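Local coordinates for folylpolyglutamate synthase protein FOLC (Mycobacterium tuberculosis, PDB 2VOS) that probably catalyses the ATP-dependent addition of L-glutamate to dihydropteroate and to tetrahydrofolate and its polyglutamates, at residues I67-T72 and V191-P196; G71-T76 and A353-G358; T96-L101 and V172-M177; G178-A183 and E215-I220. All coordinates share one frame; numbering follows the deposited sequence.

Interaction 1: I67-T72 and V191-P196; sequences IHIAGT and VAVITP
In the parallel part of the central sheet, Ile-67 lies abreast of Val-191, and the pairing runs on through Ala-70 and Ile-194. His-68 uses both backbone polar atoms: its N bonds to Val-191 O at 3.0 Å, and its O takes Val-193 N at 2.7 Å. Ala-70 repeats the pattern two residues on, with Ala-70 N to Val-193 O almost straight at 175° and Thr-195 N to Ala-70 O at 2.9 Å. On one face, Ile-67 CG2 crosses to Val-193 CG2 at 3.8 Å, while Ile-69 lies alongside Val-193, CG1 against CB. Helices 75-88 and 296-312 pack over this face. On the other face, His-68 has CG anti to its backbone N (chi1 -162°); its ring leads away from 191-196, and NE2 bonds to Thr-184 OG1. Strand 66-70 is the one that runs into the nucleotide-binding P-loop, as in other proteins of this fold, and the pairing follows it past the strand end. Thr-195 OG1 sits 3.3 Å from Gly-71 CA, a close approach to a glycine, and bonds to Asn-73 O. One residue on, Thr-72 N reaches Pro-196 O at 3.0 Å from above the carbonyl plane, while Thr-72 OG1 bonds to Ser-198 N.

Interaction 2: G71-T76 and A353-G358; sequences GTNGKT and AHNPAG. With CO (cobalt (II) ion), chain E; MG (magnesium ion), chain C; ADP (adenosine-5'-diphosphate), chain B.
Asn-73 and Gly-358 bring the two backbones closest, CA to CA 6.8 Å, where two loops each lead into a helix. Gly-74 is the N-cap residue of helix 75-88 and Asn-355 that of helix 356-368. Asn-73 and Asn-355 meet tip to tip, their amide planes 37° apart, and pair through two hydrogen bonds: Asn-355 ND2 to Asn-73 OD1 at 2.8 Å and Asn-73 ND2 to Asn-355 OD1 at 3.0 Å. Asn-355 CG, between its backbone N and carbonyl carbon (chi1 72°), lets OD1 turn back to Gly-358 N while ND2 faces Asn-73. That capping bond reaches OD1 from the face opposite Asn-73 ND2, so two bonds grip the oxygen. Asn-73 ND2 also reaches ADP O4', and Asn-73 CB lies against the adenine. At the beta-phosphate, Lys-75 N and Lys-75 NZ both donate to ADP O3B, each at 2.8 Å, and Thr-76 N bonds to ADP O1B at 2.7 Å. Thr-76 OG1 and ADP O1B bind cobalt; His-354 NE2 binds magnesium at 2.0 Å alongside Asp-200, and water 1 bridges that magnesium to Thr-72 O and ADP O2B. This is the P-loop of a Mur-ligase-type ATP site, Gly-Thr-Asn-Gly-Lys-Thr, faced by residues 353-358 of the glutamate ligase domain.

Interaction 3: T96-L101 and V172-M177; sequences TTSPHL and VVEVGM. With CO (cobalt (II) ion), chain E.
Thr-96 and Val-173 pair as parallel strands at the tight end of this contact, while around Ser-98 and Gly-176 the two backbones part and ordered waters bridge them. Thr-96 N bonds to Val-172 O at 2.9 Å, and Thr-96 O receives Glu-174 N at 3.0 Å. Beside this one bridge, Thr-96 CG2 lies against Val-173 CG1, and Thr-96 OG1 turns to Arg-107 O. Glu-174 carries the rest. With CG anti to the backbone N (chi1 171°) and the chain extended beyond, its carboxylate reaches past Thr-97, whose CB comes to 3.2 Å from Glu-174 OE1. Ser-98 N bonds to that same OE1 from well above the carboxylate plane. The other oxygen, Glu-174 OE2, binds the cobalt ion at 2.2 Å, as does Ser-98 O, which explains why these two acceptors stand only 3.0 Å apart. Thr-76, ADP and two waters complete the site. On the looser side, water 6 joins Ser-98 OG to Glu-174 O, and water 5 joins Ser-98 OG to Gly-176 O. Within the sheet, strand 170-174 lies between 93-96 and 66-70. Helix 75-88 packs on Thr-97, Val-172 and Glu-174, and helix 472-481 meets Pro-99 and Leu-101.

Interaction 4: G178-A183 and E215-I220; sequences GGRWDA and EKAGII
The Arg-180 guanidinium lays one face on Gly-218, whose CA stands 3.5 Å from Arg-180 CZ and over the centre of the group. Trp-181, next in the chain, has Arg-180 CG over one face of its indole, and Glu-215 OE2 lies at the indole edge, in its plane, 3.7 Å from Trp-181 CE3. The carboxylate is turned 51° from the ring. Arg-180 gets there with CG anti to the backbone N (chi1 -167°) and a bend at chi3; its NH2 forms a salt bridge with Glu-248 and bonds to Gly-214 O. The backbones are joined by Arg-180 N to Glu-215 O at 2.8 Å. That oxygen also takes Gly-218 N, so two bonds, from opposite faces of its plane, hold it. Close approach here relies on glycines: Gly-178 CA packs on Glu-215 CD at 3.7 Å, and Gly-179 CA on Ile-219 CG2 at 3.6 Å. Water 8 accepts from Gly-179 N and Trp-181 N and donates to Glu-215 OE2, while water 7 links Gly-178 O with Lys-216 NZ. A type I turn from Gly-179 to Asp-182 seats here against the last turn of helix 209-217, within the Gly-Gly-x-x-Asp run of the folylpolyglutamate synthase family signature, in the Mur-ligase-type middle domain.

Overall arrangement
From the N terminus, residues 67-76 open both interaction 1 and interaction 2, which share Gly-71 and Thr-72. Interaction 3 closes first, joining 96-101 to 172-177 entirely within the loop of interaction 1. Interaction 4 then opens at 178-183, before 191-196 completes interaction 1, and closes at 215-220, so these two cross. Interaction 2 comes last, at 353-358, and its long loop encloses interactions 3 and 4. Interactions 1 and 3 build adjoining strand pairs of one sheet, interaction 4 sets a loop and helix end against it, with Asp-182 holding Gly-176 and Met-177, and interaction 2 ties the sheet's P-loop to the glutamate ligase domain. Interactions 2 and 3 meet at the cobalt ion.

Interaction 1: I67-T72 and V191-P196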
loop_
_atom_site.group_PDB
_atom_site.type_symbol
_atom_site.label_atom_id
_atom_site.label_comp_id
_atom_site.label_asym_id
_atom_site.label_seq_id
_atom_site.Cartn_x
_atom_site.Cartn_y
_atom_site.Cartn_z
ATOM N N ILE A 67 -13.058 -3.669 7.742
ATOM C CA ILE A 67 -12.054 -2.902 8.431
ATOM C C ILE A 67 -11.424 -2.024 7.344
ATOM O O ILE A 67 -10.989 -2.536 6.287
ATOM C CB ILE A 67 -10.965 -3.873 9.012
ATOM C CG1 ILE A 67 -11.605 -4.838 10.031
ATOM C CG2 ILE A 67 -9.757 -3.110 9.600
ATOM C CD1 ILE A 67 -10.704 -6.083 10.293
ATOM N N HIS A 68 -11.403 -0.724 7.597
ATOM C CA HIS A 68 -11.272 0.301 6.587
ATOM C C HIS A 68 -9.993 1.053 6.886
ATOM O O HIS A 68 -9.774 1.531 7.995
ATOM C CB HIS A 68 -12.506 1.220 6.618
ATOM C CG HIS A 68 -12.694 2.036 5.369
ATOM N ND1 HIS A 68 -13.679 2.993 5.242
ATOM C CD2 HIS A 68 -12.039 2.010 4.181
ATOM C CE1 HIS A 68 -13.618 3.527 4.032
ATOM N NE2 HIS A 68 -12.637 2.939 3.365
ATOM N N ILE A 69 -9.102 1.161 5.902
ATOM C CA ILE A 69 -7.765 1.627 6.196
ATOM C C ILE A 69 -7.358 2.852 5.357
ATOM O O ILE A 69 -7.417 2.810 4.108
ATOM C CB ILE A 69 -6.717 0.455 5.945
ATOM C CG1 ILE A 69 -7.046 -0.756 6.866
ATOM C CG2 ILE A 69 -5.307 0.933 6.105
ATOM C CD1 ILE A 69 -6.526 -2.114 6.274
ATOM N N ALA A 70 -6.935 3.927 6.046
ATOM C CA ALA A 70 -6.466 5.172 5.371
ATOM C C ALA A 70 -5.138 5.537 5.957
ATOM O O ALA A 70 -4.678 4.915 6.948
ATOM C CB ALA A 70 -7.493 6.292 5.553
ATOM N N GLY A 71 -4.436 6.475 5.314
ATOM C CA GLY A 71 -3.170 6.946 5.852
ATOM C C GLY A 71 -2.252 7.216 4.692
ATOM O O GLY A 71 -2.677 7.074 3.542
ATOM N N THR A 72 -0.997 7.564 4.959
ATOM C CA THR A 72 -0.084 7.863 3.878
ATOM C C THR A 72 0.845 6.730 3.566
ATOM O O THR A 72 1.109 6.469 2.398
ATOM C CB THR A 72 0.783 9.114 4.180
ATOM O OG1 THR A 72 -0.124 10.205 4.425
ATOM C CG2 THR A 72 1.591 9.454 2.940
ATOM N N VAL A 191 -14.514 -0.680 12.157
ATOM C CA VAL A 191 -13.129 -0.417 12.558
ATOM C C VAL A 191 -12.490 0.418 11.437
ATOM O O VAL A 191 -12.502 0.016 10.262
ATOM C CB VAL A 191 -12.283 -1.688 12.727
ATOM C CG1 VAL A 191 -10.872 -1.294 13.061
ATOM C CG2 VAL A 191 -12.849 -2.565 13.879
ATOM N N ALA A 192 -11.975 1.583 11.794
ATOM C CA ALA A 192 -11.293 2.479 10.858
ATOM C C ALA A 192 -9.840 2.609 11.313
ATOM O O ALA A 192 -9.553 2.882 12.472
ATOM C CB ALA A 192 -11.979 3.864 10.858
ATOM N N VAL A 193 -8.910 2.425 10.405
ATOM C CA VAL A 193 -7.549 2.372 10.779
ATOM C C VAL A 193 -6.872 3.514 10.100
ATOM O O VAL A 193 -7.071 3.715 8.866
ATOM C CB VAL A 193 -6.956 1.062 10.256
ATOM C CG1 VAL A 193 -5.464 0.922 10.598
ATOM C CG2 VAL A 193 -7.771 -0.154 10.787
ATOM N N ILE A 194 -6.047 4.253 10.849
ATOM C CA ILE A 194 -5.304 5.388 10.241
ATOM C C ILE A 194 -3.804 5.157 10.427
ATOM O O ILE A 194 -3.277 5.303 11.515
ATOM C CB ILE A 194 -5.662 6.770 10.880
ATOM C CG1 ILE A 194 -7.183 6.930 11.037
ATOM C CG2 ILE A 194 -5.023 7.966 10.002
ATOM C CD1 ILE A 194 -7.994 7.018 9.717
ATOM N N THR A 195 -3.120 4.794 9.359
ATOM C CA THR A 195 -1.704 4.625 9.377
ATOM C C THR A 195 -0.979 5.985 9.335
ATOM O O THR A 195 -1.609 7.049 9.139
ATOM C CB THR A 195 -1.272 3.726 8.182
ATOM O OG1 THR A 195 -1.240 4.492 6.968
ATOM C CG2 THR A 195 -2.199 2.522 7.968
ATOM N N PRO A 196 0.346 5.965 9.480
ATOM C CA PRO A 196 1.056 7.257 9.566
ATOM C C PRO A 196 0.787 8.160 8.398
ATOM O O PRO A 196 0.848 7.741 7.259
ATOM C CB PRO A 196 2.535 6.857 9.600
ATOM C CG PRO A 196 2.451 5.435 10.395
ATOM C CD PRO A 196 1.264 4.818 9.620
#

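Interaction 2: G71-T76 and A353-G358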
loop_
_atom_site.group_PDB
_atom_site.type_symbol
_atom_site.label_atom_id
_atom_site.label_comp_id
_atom_site.label_asym_id
_atom_site.label_seq_id
_atom_site.Cartn_x
_atom_site.Cartn_y
_atom_site.Cartn_z
ATOM N N GLY A 71 -4.436 6.475 5.314
ATOM C CA GLY A 71 -3.170 6.946 5.852
ATOM C C GLY A 71 -2.252 7.216 4.692
ATOM O O GLY A 71 -2.677 7.074 3.542
ATOM N N THR A 72 -0.997 7.564 4.959
ATOM C CA THR A 72 -0.084 7.863 3.878
ATOM C C THR A 72 0.845 6.730 3.566
ATOM O O THR A 72 1.109 6.469 2.398
ATOM C CB THR A 72 0.783 9.114 4.180
ATOM O OG1 THR A 72 -0.124 10.205 4.425
ATOM C CG2 THR A 72 1.591 9.454 2.940
ATOM N N ASN A 73 1.438 6.118 4.577
ATOM C CA ASN A 73 2.331 5.004 4.318
ATOM C C ASN A 73 1.863 3.760 5.128
ATOM O O ASN A 73 1.380 3.901 6.237
ATOM C CB ASN A 73 3.750 5.329 4.755
ATOM C CG ASN A 73 4.485 6.258 3.781
ATOM O OD1 ASN A 73 4.509 7.444 4.017
ATOM N ND2 ASN A 73 5.121 5.699 2.713
ATOM N N GLY A 74 2.050 2.569 4.553
ATOM C CA GLY A 74 1.726 1.311 5.212
ATOM C C GLY A 74 0.277 0.865 4.998
ATOM O O GLY A 74 -0.125 -0.161 5.570
ATOM N N LYS A 75 -0.531 1.580 4.214
ATOM C CA LYS A 75 -1.933 1.119 4.084
ATOM C C LYS A 75 -1.997 -0.309 3.543
ATOM O O LYS A 75 -2.714 -1.162 4.084
ATOM C CB LYS A 75 -2.857 1.975 3.187
ATOM C CG LYS A 75 -3.091 3.482 3.645
ATOM C CD LYS A 75 -4.030 4.186 2.677
ATOM C CE LYS A 75 -3.362 4.421 1.289
ATOM N NZ LYS A 75 -1.991 5.079 1.400
ATOM N N THR A 76 -1.365 -0.518 2.393
ATOM C CA THR A 76 -1.418 -1.847 1.747
ATOM C C THR A 76 -0.805 -2.914 2.655
ATOM O O THR A 76 -1.361 -4.015 2.804
ATOM C CB THR A 76 -0.735 -1.839 0.343
ATOM O OG1 THR A 76 -1.609 -1.124 -0.516
ATOM C CG2 THR A 76 -0.657 -3.305 -0.196
ATOM N N ALA A 353 8.597 2.484 -2.518
ATOM C CA ALA A 353 8.747 3.819 -1.926
ATOM C C ALA A 353 8.568 4.918 -2.971
ATOM O O ALA A 353 9.209 4.909 -4.017
ATOM C CB ALA A 353 10.100 3.966 -1.254
ATOM N N HIS A 354 7.704 5.878 -2.668
ATOM C CA HIS A 354 7.397 6.943 -3.615
ATOM C C HIS A 354 7.059 8.252 -2.852
ATOM O O HIS A 354 6.366 9.165 -3.391
ATOM C CB HIS A 354 6.239 6.559 -4.530
ATOM C CG HIS A 354 4.989 6.261 -3.795
ATOM N ND1 HIS A 354 4.604 4.975 -3.493
ATOM C CD2 HIS A 354 4.052 7.074 -3.262
ATOM C CE1 HIS A 354 3.460 5.008 -2.841
ATOM N NE2 HIS A 354 3.105 6.265 -2.688
ATOM N N ASN A 355 7.572 8.351 -1.621
ATOM C CA ASN A 355 7.480 9.613 -0.898
ATOM C C ASN A 355 8.641 9.668 0.117
ATOM O O ASN A 355 9.334 8.676 0.323
ATOM C CB ASN A 355 6.102 9.802 -0.215
ATOM C CG ASN A 355 5.906 8.845 1.031
ATOM O OD1 ASN A 355 6.581 7.847 1.136
ATOM N ND2 ASN A 355 5.043 9.206 1.963
ATOM N N PRO A 356 8.861 10.834 0.745
ATOM C CA PRO A 356 10.045 10.957 1.613
ATOM C C PRO A 356 9.989 9.998 2.792
ATOM O O PRO A 356 10.986 9.344 3.052
ATOM C CB PRO A 356 9.993 12.403 2.095
ATOM C CG PRO A 356 9.396 13.126 0.889
ATOM C CD PRO A 356 8.285 12.146 0.417
ATOM N N ALA A 357 8.857 9.919 3.503
ATOM C CA ALA A 357 8.736 8.948 4.597
ATOM C C ALA A 357 9.063 7.491 4.168
ATOM O O ALA A 357 9.797 6.807 4.888
ATOM C CB ALA A 357 7.374 9.006 5.257
ATOM N N GLY A 358 8.520 7.012 3.034
ATOM C CA GLY A 358 8.822 5.674 2.576
ATOM C C GLY A 358 10.289 5.516 2.145
ATOM O O GLY A 358 10.905 4.466 2.402
HETATM CO CO CO E . -1.529 1.010 -1.002
HETATM MG MG MG C . 1.396 6.784 -1.680
HETATM P PB ADP B . 0.460 2.504 1.051
HETATM O O1B ADP B . -0.537 1.429 0.704
HETATM O O2B ADP B . 0.976 3.239 -0.154
HETATM O O3B ADP B . 0.096 3.407 2.191
HETATM P PA ADP B . 2.458 0.342 1.398
HETATM O O1A ADP B . 2.178 -0.050 -0.045
HETATM O O2A ADP B . 2.496 -0.627 2.569
HETATM O O3A ADP B . 1.731 1.767 1.747
HETATM O "O5'" ADP B . 3.994 0.868 1.318
HETATM C "C5'" ADP B . 4.520 1.714 0.286
HETATM C "C4'" ADP B . 5.986 1.991 0.684
HETATM O "O4'" ADP B . 6.000 2.769 1.913
HETATM C "C3'" ADP B . 6.776 0.748 1.092
HETATM O "O3'" ADP B . 7.583 0.286 0.027
HETATM C "C2'" ADP B . 7.744 1.133 2.174
HETATM O "O2'" ADP B . 8.858 1.829 1.517
HETATM C "C1'" ADP B . 7.018 2.283 2.823
HETATM N N9 ADP B . 6.253 1.978 4.067
HETATM C C8 ADP B . 5.280 1.043 4.328
HETATM N N7 ADP B . 4.828 1.192 5.609
HETATM C C5 ADP B . 5.441 2.301 6.118
HETATM C C6 ADP B . 5.409 3.053 7.378
HETATM N N6 ADP B . 4.610 2.665 8.394
HETATM N N1 ADP B . 6.247 4.092 7.476
HETATM C C2 ADP B . 7.122 4.509 6.526
HETATM N N3 ADP B . 7.197 3.893 5.317
HETATM C C4 ADP B . 6.392 2.800 5.111
HETATM O O HOH W 1 2.380 5.619 0.118
HETATM O O HOH W 2 0.487 7.225 -3.309
HETATM O O HOH W 3 -1.649 3.067 -1.651
HETATM O O HOH W 4 0.315 0.755 -1.983
#

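Interaction 3: T96-L101 and V172-M177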
loop_
_atom_site.group_PDB
_atom_site.type_symbol
_atom_site.label_atom_id
_atom_site.label_comp_id
_atom_site.label_asym_id
_atom_site.label_seq_id
_atom_site.Cartn_x
_atom_site.Cartn_y
_atom_site.Cartn_z
ATOM N N THR A 96 -9.486 -5.503 -0.554
ATOM C CA THR A 96 -9.285 -4.693 -1.723
ATOM C C THR A 96 -8.177 -3.719 -1.392
ATOM O O THR A 96 -8.176 -3.061 -0.339
ATOM C CB THR A 96 -10.581 -4.062 -2.309
ATOM O OG1 THR A 96 -10.243 -3.275 -3.460
ATOM C CG2 THR A 96 -11.367 -3.219 -1.304
ATOM N N THR A 97 -7.166 -3.707 -2.247
ATOM C CA THR A 97 -6.012 -2.852 -2.058
ATOM C C THR A 97 -5.698 -2.102 -3.358
ATOM O O THR A 97 -6.259 -2.405 -4.401
ATOM C CB THR A 97 -4.720 -3.642 -1.677
ATOM O OG1 THR A 97 -4.553 -4.735 -2.601
ATOM C CG2 THR A 97 -4.789 -4.207 -0.205
ATOM N N SER A 98 -4.830 -1.087 -3.244
ATOM C CA SER A 98 -4.420 -0.281 -4.370
ATOM C C SER A 98 -3.118 0.448 -4.009
ATOM O O SER A 98 -2.694 0.527 -2.811
ATOM C CB SER A 98 -5.516 0.688 -4.812
ATOM O OG SER A 98 -5.839 1.485 -3.703
ATOM N N PRO A 99 -2.389 0.867 -5.065
ATOM C CA PRO A 99 -2.670 0.483 -6.451
ATOM C C PRO A 99 -2.245 -1.004 -6.659
ATOM O O PRO A 99 -1.711 -1.599 -5.743
ATOM C CB PRO A 99 -1.760 1.415 -7.294
ATOM C CG PRO A 99 -0.926 2.200 -6.321
ATOM C CD PRO A 99 -1.186 1.699 -4.903
ATOM N N HIS A 100 -2.425 -1.590 -7.839
ATOM C CA HIS A 100 -1.796 -2.906 -8.106
ATOM C C HIS A 100 -0.336 -2.722 -8.593
ATOM O O HIS A 100 0.025 -1.672 -9.192
ATOM C CB HIS A 100 -2.615 -3.749 -9.106
ATOM C CG HIS A 100 -2.668 -3.187 -10.508
ATOM N ND1 HIS A 100 -3.716 -2.417 -10.965
ATOM C CD2 HIS A 100 -1.833 -3.347 -11.570
ATOM C CE1 HIS A 100 -3.507 -2.106 -12.238
ATOM N NE2 HIS A 100 -2.367 -2.656 -12.627
ATOM N N LEU A 101 0.507 -3.712 -8.300
ATOM C CA LEU A 101 1.873 -3.748 -8.753
ATOM C C LEU A 101 1.973 -4.286 -10.163
ATOM O O LEU A 101 2.587 -3.649 -11.031
ATOM C CB LEU A 101 2.678 -4.716 -7.888
ATOM C CG LEU A 101 3.255 -4.293 -6.561
ATOM C CD1 LEU A 101 3.844 -5.517 -5.915
ATOM C CD2 LEU A 101 4.371 -3.217 -6.720
ATOM N N VAL A 172 -11.545 -6.322 4.079
ATOM C CA VAL A 172 -10.494 -5.437 4.499
ATOM C C VAL A 172 -10.309 -4.439 3.359
ATOM O O VAL A 172 -10.011 -4.835 2.205
ATOM C CB VAL A 172 -9.134 -6.207 4.662
ATOM C CG1 VAL A 172 -8.073 -5.210 5.164
ATOM C CG2 VAL A 172 -9.308 -7.366 5.654
ATOM N N VAL A 173 -10.520 -3.162 3.640
ATOM C CA VAL A 173 -10.755 -2.234 2.533
ATOM C C VAL A 173 -9.779 -1.082 2.619
ATOM O O VAL A 173 -9.818 -0.284 3.584
ATOM C CB VAL A 173 -12.177 -1.667 2.616
ATOM C CG1 VAL A 173 -12.379 -0.589 1.444
ATOM C CG2 VAL A 173 -13.217 -2.836 2.533
ATOM N N GLU A 174 -8.900 -0.953 1.634
ATOM C CA GLU A 174 -7.951 0.137 1.647
ATOM C C GLU A 174 -8.529 1.332 0.857
ATOM O O GLU A 174 -9.034 1.162 -0.239
ATOM C CB GLU A 174 -6.642 -0.296 0.978
ATOM C CG GLU A 174 -5.662 0.797 0.747
ATOM C CD GLU A 174 -4.345 0.311 0.113
ATOM O OE1 GLU A 174 -4.181 -0.875 -0.239
ATOM O OE2 GLU A 174 -3.445 1.152 -0.015
ATOM N N VAL A 175 -8.409 2.533 1.406
ATOM C CA VAL A 175 -8.744 3.769 0.680
ATOM C C VAL A 175 -7.903 3.910 -0.601
ATOM O O VAL A 175 -6.704 3.590 -0.615
ATOM C CB VAL A 175 -8.548 4.995 1.678
ATOM C CG1 VAL A 175 -8.574 6.308 0.993
ATOM C CG2 VAL A 175 -9.697 4.978 2.692
ATOM N N GLY A 176 -8.536 4.342 -1.698
ATOM C CA GLY A 176 -7.816 4.700 -2.921
ATOM C C GLY A 176 -6.995 5.948 -2.659
ATOM O O GLY A 176 -5.774 5.955 -2.842
HETATM N N MSE A 177 -7.637 7.009 -2.184
HETATM C CA MSE A 177 -6.888 8.226 -1.914
HETATM C C MSE A 177 -7.676 9.057 -0.886
HETATM O O MSE A 177 -8.912 9.080 -0.963
HETATM C CB MSE A 177 -6.773 8.960 -3.241
HETATM C CG MSE A 177 -6.253 10.308 -3.240
HETATM SE SE MSE A 177 -5.962 10.640 -5.234
HETATM C CE MSE A 177 -4.128 9.941 -5.329
HETATM CO CO CO E . -1.529 1.010 -1.002
HETATM O O HOH W 5 -4.333 3.598 -2.317
HETATM O O HOH W 6 -8.455 -0.108 -2.676
HETATM O O HOH W 3 -1.649 3.067 -1.651
HETATM O O HOH W 4 0.315 0.755 -1.983
#

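Interaction 4: G178-A183 and E215-I220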
loop_
_atom_site.group_PDB
_atom_site.type_symbol
_atom_site.label_atom_id
_atom_site.label_comp_id
_atom_site.label_asym_id
_atom_site.label_seq_id
_atom_site.Cartn_x
_atom_site.Cartn_y
_atom_site.Cartn_z
ATOM N N GLY A 178 -6.999 9.729 0.062
ATOM C CA GLY A 178 -7.721 10.590 1.058
ATOM C C GLY A 178 -8.595 9.704 1.950
ATOM O O GLY A 178 -8.071 8.835 2.643
ATOM N N GLY A 179 -9.922 9.853 1.893
ATOM C CA GLY A 179 -10.794 9.037 2.733
ATOM C C GLY A 179 -12.210 9.519 2.660
ATOM O O GLY A 179 -13.091 8.809 2.166
ATOM N N ARG A 180 -12.420 10.766 3.112
ATOM C CA ARG A 180 -13.746 11.342 3.218
ATOM C C ARG A 180 -14.515 11.211 1.912
ATOM O O ARG A 180 -15.709 10.913 1.948
ATOM C CB ARG A 180 -13.682 12.833 3.571
ATOM C CG ARG A 180 -15.052 13.371 3.993
ATOM C CD ARG A 180 -14.954 14.758 4.687
ATOM N NE ARG A 180 -14.049 14.784 5.838
ATOM C CZ ARG A 180 -14.417 14.386 7.048
ATOM N NH1 ARG A 180 -15.645 13.932 7.201
ATOM N NH2 ARG A 180 -13.565 14.410 8.093
ATOM N N TRP A 181 -13.850 11.463 0.782
ATOM C CA TRP A 181 -14.555 11.486 -0.513
ATOM C C TRP A 181 -14.076 10.365 -1.407
ATOM O O TRP A 181 -14.294 10.420 -2.611
ATOM C CB TRP A 181 -14.420 12.844 -1.228
ATOM C CG TRP A 181 -14.962 13.984 -0.355
ATOM C CD1 TRP A 181 -16.286 14.251 -0.038
ATOM C CD2 TRP A 181 -14.192 14.932 0.370
ATOM N NE1 TRP A 181 -16.368 15.342 0.792
ATOM C CE2 TRP A 181 -15.095 15.754 1.086
ATOM C CE3 TRP A 181 -12.834 15.191 0.453
ATOM C CZ2 TRP A 181 -14.677 16.802 1.869
ATOM C CZ3 TRP A 181 -12.421 16.230 1.253
ATOM C CH2 TRP A 181 -13.334 17.031 1.938
ATOM N N ASP A 182 -13.453 9.333 -0.820
ATOM C CA ASP A 182 -12.934 8.199 -1.606
ATOM C C ASP A 182 -14.113 7.260 -1.934
ATOM O O ASP A 182 -15.028 7.122 -1.120
ATOM C CB ASP A 182 -11.887 7.413 -0.759
ATOM C CG ASP A 182 -11.248 6.305 -1.544
ATOM O OD1 ASP A 182 -10.488 6.660 -2.489
ATOM O OD2 ASP A 182 -11.587 5.115 -1.277
ATOM N N ALA A 183 -14.070 6.577 -3.078
ATOM C CA ALA A 183 -15.151 5.681 -3.489
ATOM C C ALA A 183 -15.433 4.568 -2.453
ATOM O O ALA A 183 -16.552 4.080 -2.380
ATOM C CB ALA A 183 -14.835 5.035 -4.915
ATOM N N GLU A 215 -9.197 15.013 5.845
ATOM C CA GLU A 215 -9.718 14.211 4.786
ATOM C C GLU A 215 -9.651 12.696 5.114
ATOM O O GLU A 215 -10.642 11.950 4.914
ATOM C CB GLU A 215 -8.930 14.476 3.491
ATOM C CG GLU A 215 -9.629 13.882 2.291
ATOM C CD GLU A 215 -8.873 14.116 0.991
ATOM O OE1 GLU A 215 -7.690 14.541 1.030
ATOM O OE2 GLU A 215 -9.459 13.834 -0.074
ATOM N N LYS A 216 -8.498 12.217 5.571
ATOM C CA LYS A 216 -8.370 10.773 5.894
ATOM C C LYS A 216 -9.302 10.368 7.021
ATOM O O LYS A 216 -9.765 9.230 7.060
ATOM C CB LYS A 216 -6.934 10.409 6.245
ATOM C CG LYS A 216 -5.980 10.879 5.113
ATOM C CD LYS A 216 -4.567 10.401 5.391
ATOM C CE LYS A 216 -3.567 10.994 4.379
ATOM N NZ LYS A 216 -3.878 10.512 2.986
ATOM N N ALA A 217 -9.542 11.288 7.962
ATOM C CA ALA A 217 -10.407 11.017 9.086
ATOM C C ALA A 217 -11.833 10.789 8.623
ATOM O O ALA A 217 -12.651 10.265 9.390
ATOM C CB ALA A 217 -10.364 12.166 10.074
ATOM N N GLY A 218 -12.156 11.187 7.392
ATOM C CA GLY A 218 -13.525 11.000 6.905
ATOM C C GLY A 218 -13.964 9.530 6.842
ATOM O O GLY A 218 -15.141 9.252 6.652
ATOM N N ILE A 219 -13.059 8.566 7.046
ATOM C CA ILE A 219 -13.528 7.185 7.043
ATOM C C ILE A 219 -13.997 6.736 8.439
ATOM O O ILE A 219 -14.515 5.610 8.611
ATOM C CB ILE A 219 -12.452 6.172 6.464
ATOM C CG1 ILE A 219 -11.256 6.022 7.444
ATOM C CG2 ILE A 219 -12.039 6.589 5.030
ATOM C CD1 ILE A 219 -10.475 4.695 7.269
ATOM N N ILE A 220 -13.775 7.576 9.443
ATOM C CA ILE A 220 -14.241 7.238 10.784
ATOM C C ILE A 220 -15.698 7.744 10.863
ATOM O O ILE A 220 -15.910 8.963 10.898
ATOM C CB ILE A 220 -13.383 7.979 11.881
ATOM C CG1 ILE A 220 -11.877 7.643 11.763
ATOM C CG2 ILE A 220 -13.900 7.674 13.297
ATOM C CD1 ILE A 220 -10.938 8.670 12.483
HETATM O O HOH W 7 -5.602 7.804 2.867
HETATM O O HOH W 8 -11.007 11.603 0.117
#